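Local structure of siroheme decarboxylase (Hydrogenobacter thermophilus, 4CH7) at residues M236-V241 and N274-M279; V137-K142 and V259-Q264; E286-A291 and L305-R310. The protein catalyses the decarboxylation of siroheme to 12,18-didecarboxysiroheme, with loss of two carbon dioxide molecules, in heme d1 biosynthesis. All coordinates share one frame; numbering follows the deposited sequence.

Contact 1. Residues M236-V241 and N274-M279; sequences MSVWEV and NLFAMM
A classic beta bulge lies where Asn-274 and Leu-275 both face Trp-239. Both backbone N atoms donate to Trp-239 O, each at 2.9 Å. Asn-274 CG lies between its backbone N and carbonyl carbon (chi1 55°), which sets CG beside Val-241. OD1 accepts from Val-241 N (2.7 Å) in the carboxamide plane, on a lone pair, and ND2 donates to Val-241 O. The two bonds fix the plane of the carboxamide. From the bulge onward, strands 233-239 and 275-281 run antiparallel as neighbours in the barrel that the two AsnC-like domains build together. On the face of Ser-237 and Ala-277, Trp-239 NE1 donates in its ring plane to Ser-237 OG (2.8 Å), which fixes the rotation of the indole. Met-279 CE meets the ring edge at CZ2 of Trp-239 (3.6 Å), and helix 284-297 also packs on this indole. The opposite face carries Val-238, Phe-276, Met-236 and Met-278. Val-238 CG1 sits over the centre of the Phe-276 ring, 3.8 Å from the centroid, in a CH-pi contact. The selenium of Met-236, a selenomethionine, approaches the same ring obliquely, as a Met-aromatic contact. The Met-236 side chain is about 8 Å from that of His-93, the inferred active-site residue.

Contact 2. Residues V137-K142 and V259-Q264; sequences VVRLFK and VSHCYQ
Val-138 and Gln-264 pair through their backbones, and each N donates to the other's O at 2.8 Å. One further bond, from Leu-140 N to Cys-262 O, is nearly straight, with an N-H...O angle of 171°. Between these bonds, Arg-139 and Tyr-263 form a non-hydrogen-bonded pair. The polar side-chain link is Arg-139 NE to His-261 ND1 (3.0 Å). ND1 lies at the guanidinium edge, in its plane, while NE is tilted 34° from the imidazole plane. The arginine chain is bent at chi2 and chi3, and chi3 (-141°) places NE beside ND1. Packing supplies the rest. Arg-139 CG comes obliquely to Tyr-263 CE2 (3.5 Å), and Val-137 CB meets Tyr-263 CB (3.8 Å). Leu-140 CD2 lies against the Gln-264 side chain, crossing it at about a right angle. An alanine in place of Tyr-263 removes the ring beside Arg-139 CG and Val-137 CG2, which would probably open a gap there and leave the arginine's aliphatic stem less firmly held. The Tyr-263 side chain is about 7 Å from that of His-93, the inferred active-site residue. The pair joins the edge strands of two AsnC-like domains, a seam characteristic of the alpha/beta barrel built from two ferredoxin-like halves.

Contact 3. Residues E286-A291 and L305-R310; sequences EIKLLA and LLFSTR
Leu-305 lays its two methyl branches across one flank of helix 284-297. CD1 touches Lys-288 at its CA (3.7 Å) and its CG (3.8 Å). CD2 meets Ala-291 CB at 3.8 Å. CB points toward the helix, and with CG anti to the carbonyl carbon (chi1 -65°) the fork bearing both methyls is set against it. Phe-307, two residues on, lies on the same face of the strand. Its ring meets Ile-287 mainly through one atom, CE1, which has CB, CG2 and CD1 of Ile-287 all about 4.0 Å away. The two side chains slide past each other in opposite directions. Lys-288 CG comes to the ring edge, 4.1 Å from Phe-307 CZ, and the lysine chain crosses the phenylalanine at about a right angle. Beyond CG the lysine is extended and leads its ammonium group away from this apolar patch. No hydrogen bond joins the two segments. The contact rests on hydrocarbon packing alone. The helix brings Ile-287, Lys-288 and Ala-291, which lie within about one turn. The strand answers with Leu-305 and Phe-307. Trp-239 on the adjacent strand 233-239, and Met-279 on strand 275-281 beyond it, border the same apolar layer. Backbone bonds from Phe-307 to Thr-98 tie the strand to the first domain. The axes of the short segments lie 10.5 Å apart, with their directions 153° from each other. Helix 284-297 thus bridges strands 275-281 and 303-314, with strand 233-239 between them. This is the split beta-alpha-beta crossover of a ferredoxin-like fold, with the helix packed on the outside of the barrel.

All three contacts involve strands of one closed antiparallel barrel; in contact 3 a helix packs on it. Contacts 1 and 2 have centres about 9 Å apart and interlock through neighbouring strands 275-281 and 259-264. Contacts 1 and 3 are about 11 Å apart and meet through strands 233-239 and 303-314. Contacts 2 and 3 lie about 17 Å apart. Along the chain, contacts 1 and 2 alternate their segments; contact 3 follows both. Contacts 1 and 3 lie within the second AsnC-like domain, one joining two strands and the other a helix to the sheet. Contact 2 joins the two domains of this single chain into one barrel, near the inferred active-site residue His-93.

Contact 1. Residues M236-V241 and N274-M279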
loop_
_atom_site.group_PDB
_atom_site.type_symbol
_atom_site.label_atom_id
_atom_site.label_comp_id
_atom_site.label_asym_id
_atom_site.label_seq_id
_atom_site.Cartn_x
_atom_site.Cartn_y
_atom_site.Cartn_z
HETATM N N MSE A 236 15.306 2.468 -2.908
HETATM C CA MSE A 236 14.578 3.632 -2.438
HETATM C C MSE A 236 15.566 4.785 -2.433
HETATM O O MSE A 236 16.495 4.807 -1.625
HETATM C CB MSE A 236 14.027 3.393 -1.030
HETATM C CG MSE A 236 13.673 4.659 -0.264
HETATM SE SE MSE A 236 13.006 4.263 1.515
HETATM C CE MSE A 236 11.467 3.198 1.003
ATOM N N SER A 237 15.398 5.718 -3.363
ATOM C CA SER A 237 16.228 6.913 -3.375
ATOM C C SER A 237 15.581 7.953 -2.470
ATOM O O SER A 237 14.384 8.222 -2.580
ATOM C CB SER A 237 16.382 7.459 -4.792
ATOM O OG SER A 237 15.163 7.993 -5.267
ATOM N N VAL A 238 16.363 8.514 -1.556
ATOM C CA VAL A 238 15.849 9.540 -0.656
ATOM C C VAL A 238 16.560 10.866 -0.907
ATOM O O VAL A 238 17.774 10.900 -1.097
ATOM C CB VAL A 238 15.951 9.114 0.825
ATOM C CG1 VAL A 238 15.077 7.897 1.079
ATOM C CG2 VAL A 238 17.392 8.822 1.209
ATOM N N TRP A 239 15.795 11.954 -0.922
ATOM C CA TRP A 239 16.333 13.251 -1.309
ATOM C C TRP A 239 15.955 14.348 -0.323
ATOM O O TRP A 239 14.843 14.362 0.211
ATOM C CB TRP A 239 15.827 13.627 -2.705
ATOM C CG TRP A 239 16.070 12.560 -3.733
ATOM C CD1 TRP A 239 15.344 11.422 -3.921
ATOM C CD2 TRP A 239 17.115 12.537 -4.714
ATOM N NE1 TRP A 239 15.876 10.689 -4.956
ATOM C CE2 TRP A 239 16.964 11.353 -5.460
ATOM C CE3 TRP A 239 18.163 13.404 -5.035
ATOM C CZ2 TRP A 239 17.826 11.014 -6.508
ATOM C CZ3 TRP A 239 19.018 13.065 -6.070
ATOM C CH2 TRP A 239 18.845 11.883 -6.795
ATOM N N GLU A 240 16.885 15.265 -0.079
ATOM C CA GLU A 240 16.566 16.475 0.663
ATOM C C GLU A 240 16.299 17.596 -0.332
ATOM O O GLU A 240 17.207 18.046 -1.035
ATOM C CB GLU A 240 17.698 16.861 1.610
ATOM C CG GLU A 240 17.405 18.101 2.440
ATOM C CD GLU A 240 18.502 18.407 3.436
ATOM O OE1 GLU A 240 19.169 17.457 3.897
ATOM O OE2 GLU A 240 18.702 19.598 3.750
ATOM N N VAL A 241 15.045 18.028 -0.399
ATOM C CA VAL A 241 14.617 19.014 -1.379
ATOM C C VAL A 241 13.876 20.148 -0.684
ATOM O O VAL A 241 13.036 19.898 0.180
ATOM C CB VAL A 241 13.683 18.380 -2.432
ATOM C CG1 VAL A 241 13.327 19.386 -3.518
ATOM C CG2 VAL A 241 14.325 17.149 -3.042
ATOM N N ASN A 274 13.211 14.439 2.600
ATOM C CA ASN A 274 11.774 14.673 2.504
ATOM C C ASN A 274 11.157 14.155 1.202
ATOM O O ASN A 274 9.932 14.107 1.064
ATOM C CB ASN A 274 11.456 16.162 2.687
ATOM C CG ASN A 274 12.211 17.049 1.711
ATOM O OD1 ASN A 274 13.282 16.688 1.229
ATOM N ND2 ASN A 274 11.657 18.223 1.424
ATOM N N LEU A 275 12.002 13.776 0.244
ATOM C CA LEU A 275 11.509 13.203 -1.008
ATOM C C LEU A 275 12.004 11.776 -1.216
ATOM O O LEU A 275 13.210 11.521 -1.233
ATOM C CB LEU A 275 11.880 14.078 -2.208
ATOM C CG LEU A 275 11.387 13.581 -3.569
ATOM C CD1 LEU A 275 9.893 13.343 -3.545
ATOM C CD2 LEU A 275 11.739 14.566 -4.661
ATOM N N PHE A 276 11.057 10.852 -1.364
ATOM C CA PHE A 276 11.373 9.448 -1.609
ATOM C C PHE A 276 11.002 9.106 -3.047
ATOM O O PHE A 276 9.931 9.487 -3.523
ATOM C CB PHE A 276 10.601 8.532 -0.653
ATOM C CG PHE A 276 11.067 8.594 0.784
ATOM C CD1 PHE A 276 11.682 9.731 1.301
ATOM C CD2 PHE A 276 10.883 7.501 1.621
ATOM C CE1 PHE A 276 12.103 9.781 2.625
ATOM C CE2 PHE A 276 11.303 7.540 2.946
ATOM C CZ PHE A 276 11.912 8.683 3.447
ATOM N N ALA A 277 11.887 8.398 -3.741
ATOM C CA ALA A 277 11.606 7.971 -5.109
ATOM C C ALA A 277 12.108 6.559 -5.358
ATOM O O ALA A 277 13.316 6.322 -5.398
ATOM C CB ALA A 277 12.218 8.935 -6.116
HETATM N N MSE A 278 11.176 5.626 -5.532
HETATM C CA MSE A 278 11.535 4.241 -5.795
HETATM C C MSE A 278 12.203 4.126 -7.156
HETATM O O MSE A 278 11.606 4.447 -8.183
HETATM C CB MSE A 278 10.302 3.339 -5.749
HETATM C CG MSE A 278 9.525 3.380 -4.439
HETATM SE SE MSE A 278 10.626 3.118 -2.859
HETATM C CE MSE A 278 10.776 4.971 -2.309
HETATM N N MSE A 279 13.453 3.680 -7.157
HETATM C CA MSE A 279 14.169 3.461 -8.404
HETATM C C MSE A 279 14.362 1.971 -8.661
HETATM O O MSE A 279 14.393 1.160 -7.731
HETATM C CB MSE A 279 15.521 4.179 -8.403
HETATM C CG MSE A 279 15.443 5.693 -8.570
HETATM SE SE MSE A 279 17.167 6.542 -8.311
HETATM C CE MSE A 279 16.658 8.385 -8.610
#

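Contact 2. Residues V137-K142 and V259-Q264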
loop_
_atom_site.group_PDB
_atom_site.type_symbol
_atom_site.label_atom_id
_atom_site.label_comp_id
_atom_site.label_asym_id
_atom_site.label_seq_id
_atom_site.Cartn_x
_atom_site.Cartn_y
_atom_site.Cartn_z
ATOM N N VAL A 137 4.980 8.896 5.207
ATOM C CA VAL A 137 5.098 9.400 3.848
ATOM C C VAL A 137 3.733 9.505 3.173
ATOM O O VAL A 137 2.782 8.826 3.564
ATOM C CB VAL A 137 6.022 8.507 3.001
ATOM C CG1 VAL A 137 7.413 8.455 3.610
ATOM C CG2 VAL A 137 5.451 7.101 2.881
ATOM N N VAL A 138 3.645 10.374 2.172
ATOM C CA VAL A 138 2.437 10.518 1.372
ATOM C C VAL A 138 2.811 10.277 -0.083
ATOM O O VAL A 138 3.793 10.835 -0.571
ATOM C CB VAL A 138 1.842 11.927 1.498
ATOM C CG1 VAL A 138 0.403 11.935 1.009
ATOM C CG2 VAL A 138 1.917 12.408 2.934
ATOM N N ARG A 139 2.040 9.443 -0.775
ATOM C CA ARG A 139 2.323 9.142 -2.176
ATOM C C ARG A 139 2.176 10.388 -3.037
ATOM O O ARG A 139 1.202 11.129 -2.904
ATOM C CB ARG A 139 1.382 8.053 -2.692
ATOM C CG ARG A 139 2.062 6.979 -3.535
ATOM C CD ARG A 139 1.752 7.120 -5.014
ATOM N NE ARG A 139 1.569 5.810 -5.630
ATOM C CZ ARG A 139 0.383 5.283 -5.919
ATOM N NH1 ARG A 139 -0.727 5.960 -5.663
ATOM N NH2 ARG A 139 0.307 4.080 -6.469
ATOM N N LEU A 140 3.150 10.627 -3.908
ATOM C CA LEU A 140 3.042 11.715 -4.871
ATOM C C LEU A 140 2.379 11.210 -6.147
ATOM O O LEU A 140 3.056 10.787 -7.084
ATOM C CB LEU A 140 4.407 12.342 -5.177
ATOM C CG LEU A 140 5.016 13.243 -4.104
ATOM C CD1 LEU A 140 6.236 13.974 -4.637
ATOM C CD2 LEU A 140 3.987 14.234 -3.613
ATOM N N PHE A 141 1.049 11.237 -6.164
ATOM C CA PHE A 141 0.292 10.873 -7.354
ATOM C C PHE A 141 0.133 12.105 -8.235
ATOM O O PHE A 141 -0.972 12.624 -8.407
ATOM C CB PHE A 141 -1.077 10.306 -6.976
ATOM N N LYS A 142 1.256 12.571 -8.777
ATOM C CA LYS A 142 1.285 13.750 -9.632
ATOM C C LYS A 142 2.625 13.852 -10.352
ATOM O O LYS A 142 3.680 13.609 -9.763
ATOM C CB LYS A 142 1.029 15.008 -8.814
ATOM N N VAL A 259 12.065 4.960 -12.693
ATOM C CA VAL A 259 11.437 5.601 -11.541
ATOM C C VAL A 259 9.955 5.245 -11.446
ATOM O O VAL A 259 9.186 5.513 -12.371
ATOM C CB VAL A 259 11.578 7.134 -11.593
ATOM C CG1 VAL A 259 10.739 7.782 -10.499
ATOM C CG2 VAL A 259 13.034 7.537 -11.460
ATOM N N SER A 260 9.559 4.644 -10.327
ATOM C CA SER A 260 8.160 4.303 -10.092
ATOM C C SER A 260 7.515 5.272 -9.100
ATOM O O SER A 260 7.366 6.461 -9.385
ATOM C CB SER A 260 8.033 2.863 -9.592
ATOM O OG SER A 260 8.943 2.598 -8.539
ATOM N N HIS A 261 7.144 4.761 -7.932
ATOM C CA HIS A 261 6.437 5.564 -6.938
ATOM C C HIS A 261 7.301 6.645 -6.303
ATOM O O HIS A 261 8.483 6.435 -6.027
ATOM C CB HIS A 261 5.852 4.668 -5.847
ATOM C CG HIS A 261 4.903 3.637 -6.364
ATOM N ND1 HIS A 261 3.647 3.952 -6.837
ATOM C CD2 HIS A 261 5.023 2.293 -6.481
ATOM C CE1 HIS A 261 3.037 2.847 -7.228
ATOM N NE2 HIS A 261 3.851 1.827 -7.022
ATOM N N CYS A 262 6.693 7.805 -6.073
ATOM C CA CYS A 262 7.341 8.877 -5.334
ATOM C C CYS A 262 6.520 9.209 -4.094
ATOM O O CYS A 262 5.288 9.195 -4.129
ATOM C CB CYS A 262 7.516 10.121 -6.205
ATOM S SG CYS A 262 8.656 9.894 -7.585
ATOM N N TYR A 263 7.210 9.489 -2.995
ATOM C CA TYR A 263 6.549 9.831 -1.746
ATOM C C TYR A 263 7.190 11.080 -1.174
ATOM O O TYR A 263 8.333 11.403 -1.504
ATOM C CB TYR A 263 6.685 8.692 -0.736
ATOM C CG TYR A 263 6.236 7.345 -1.252
ATOM C CD1 TYR A 263 7.111 6.521 -1.947
ATOM C CD2 TYR A 263 4.942 6.890 -1.036
ATOM C CE1 TYR A 263 6.710 5.291 -2.419
ATOM C CE2 TYR A 263 4.533 5.657 -1.504
ATOM C CZ TYR A 263 5.420 4.863 -2.195
ATOM O OH TYR A 263 5.019 3.635 -2.665
ATOM N N GLN A 264 6.459 11.783 -0.318
ATOM C CA GLN A 264 7.031 12.919 0.382
ATOM C C GLN A 264 6.671 12.884 1.860
ATOM O O GLN A 264 5.665 12.290 2.262
ATOM C CB GLN A 264 6.584 14.238 -0.247
ATOM C CG GLN A 264 5.092 14.516 -0.136
ATOM C CD GLN A 264 4.759 15.960 -0.447
ATOM O OE1 GLN A 264 5.577 16.851 -0.225
ATOM N NE2 GLN A 264 3.559 16.201 -0.962
#

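Contact 3. Residues E286-A291 and L305-R310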
loop_
_atom_site.group_PDB
_atom_site.type_symbol
_atom_site.label_atom_id
_atom_site.label_comp_id
_atom_site.label_asym_id
_atom_site.label_seq_id
_atom_site.Cartn_x
_atom_site.Cartn_y
_atom_site.Cartn_z
ATOM N N GLU A 286 23.657 1.355 -12.656
ATOM C CA GLU A 286 22.708 1.986 -13.562
ATOM C C GLU A 286 21.797 2.959 -12.812
ATOM O O GLU A 286 21.538 4.068 -13.282
ATOM C CB GLU A 286 21.875 0.917 -14.272
ATOM C CG GLU A 286 20.820 1.475 -15.212
ATOM C CD GLU A 286 19.962 0.396 -15.830
ATOM O OE1 GLU A 286 20.472 -0.721 -16.056
ATOM O OE2 GLU A 286 18.772 0.665 -16.084
ATOM N N ILE A 287 21.315 2.533 -11.648
ATOM C CA ILE A 287 20.508 3.388 -10.783
ATOM C C ILE A 287 21.339 4.573 -10.286
ATOM O O ILE A 287 20.860 5.709 -10.268
ATOM C CB ILE A 287 19.934 2.596 -9.583
ATOM C CG1 ILE A 287 18.809 1.665 -10.040
ATOM C CG2 ILE A 287 19.419 3.535 -8.505
ATOM C CD1 ILE A 287 18.288 0.743 -8.952
ATOM N N LYS A 288 22.584 4.298 -9.897
ATOM C CA LYS A 288 23.512 5.334 -9.449
ATOM C C LYS A 288 23.661 6.440 -10.489
ATOM O O LYS A 288 23.655 7.623 -10.150
ATOM C CB LYS A 288 24.884 4.734 -9.132
ATOM C CG LYS A 288 24.983 4.043 -7.777
ATOM C CD LYS A 288 26.418 3.614 -7.483
ATOM C CE LYS A 288 26.535 2.940 -6.123
ATOM N NZ LYS A 288 27.917 2.444 -5.859
ATOM N N LEU A 289 23.796 6.043 -11.751
ATOM C CA LEU A 289 23.880 6.983 -12.865
ATOM C C LEU A 289 22.647 7.881 -12.918
ATOM O O LEU A 289 22.763 9.107 -12.984
ATOM C CB LEU A 289 24.033 6.226 -14.187
ATOM C CG LEU A 289 25.448 6.045 -14.742
ATOM C CD1 LEU A 289 26.407 5.581 -13.659
ATOM C CD2 LEU A 289 25.451 5.066 -15.908
ATOM N N LEU A 290 21.471 7.259 -12.883
ATOM C CA LEU A 290 20.198 7.976 -12.911
ATOM C C LEU A 290 20.079 8.971 -11.757
ATOM O O LEU A 290 19.615 10.096 -11.940
ATOM C CB LEU A 290 19.034 6.980 -12.878
ATOM C CG LEU A 290 17.624 7.527 -12.649
ATOM C CD1 LEU A 290 17.254 8.541 -13.716
ATOM C CD2 LEU A 290 16.604 6.397 -12.606
ATOM N N ALA A 291 20.502 8.549 -10.571
ATOM C CA ALA A 291 20.474 9.408 -9.393
ATOM C C ALA A 291 21.447 10.578 -9.540
ATOM O O ALA A 291 21.109 11.718 -9.216
ATOM C CB ALA A 291 20.794 8.602 -8.147
ATOM N N LEU A 305 21.102 6.391 -1.747
ATOM C CA LEU A 305 20.481 5.272 -2.444
ATOM C C LEU A 305 20.399 4.056 -1.529
ATOM O O LEU A 305 21.415 3.430 -1.217
ATOM C CB LEU A 305 21.252 4.933 -3.722
ATOM C CG LEU A 305 21.256 6.017 -4.801
ATOM C CD1 LEU A 305 22.012 5.563 -6.043
ATOM C CD2 LEU A 305 19.838 6.417 -5.156
ATOM N N LEU A 306 19.186 3.736 -1.092
ATOM C CA LEU A 306 18.971 2.598 -0.210
ATOM C C LEU A 306 18.514 1.394 -1.026
ATOM O O LEU A 306 17.315 1.172 -1.210
ATOM C CB LEU A 306 17.951 2.936 0.885
ATOM C CG LEU A 306 18.399 3.876 2.013
ATOM C CD1 LEU A 306 18.485 5.324 1.553
ATOM C CD2 LEU A 306 17.473 3.757 3.211
ATOM N N PHE A 307 19.479 0.621 -1.515
ATOM C CA PHE A 307 19.190 -0.525 -2.369
ATOM C C PHE A 307 18.520 -1.662 -1.610
ATOM O O PHE A 307 18.927 -2.005 -0.501
ATOM C CB PHE A 307 20.473 -1.035 -3.030
ATOM C CG PHE A 307 21.061 -0.081 -4.032
ATOM C CD1 PHE A 307 20.675 -0.134 -5.363
ATOM C CD2 PHE A 307 22.006 0.861 -3.647
ATOM C CE1 PHE A 307 21.213 0.741 -6.295
ATOM C CE2 PHE A 307 22.551 1.740 -4.573
ATOM C CZ PHE A 307 22.152 1.679 -5.899
ATOM N N SER A 308 17.491 -2.243 -2.218
ATOM C CA SER A 308 16.837 -3.424 -1.668
ATOM C C SER A 308 17.681 -4.660 -1.967
ATOM O O SER A 308 17.795 -5.074 -3.119
ATOM C CB SER A 308 15.433 -3.577 -2.258
ATOM O OG SER A 308 14.952 -4.901 -2.108
ATOM N N THR A 309 18.287 -5.235 -0.932
ATOM C CA THR A 309 19.141 -6.407 -1.105
ATOM C C THR A 309 18.448 -7.689 -0.647
ATOM O O THR A 309 18.956 -8.791 -0.869
ATOM C CB THR A 309 20.493 -6.242 -0.380
ATOM O OG1 THR A 309 20.270 -5.901 0.994
ATOM C CG2 THR A 309 21.312 -5.144 -1.040
ATOM N N ARG A 310 17.289 -7.531 -0.011
ATOM C CA ARG A 310 16.452 -8.659 0.396
ATOM C C ARG A 310 14.984 -8.256 0.506
ATOM O O ARG A 310 14.668 -7.131 0.900
ATOM C CB ARG A 310 16.913 -9.246 1.736
ATOM C CG ARG A 310 17.996 -10.305 1.635
ATOM C CD ARG A 310 17.949 -11.285 2.801
ATOM N NE ARG A 310 16.780 -12.160 2.735
ATOM C CZ ARG A 310 16.635 -13.270 3.453
ATOM N NH1 ARG A 310 17.584 -13.645 4.299
ATOM N NH2 ARG A 310 15.537 -14.003 3.330
#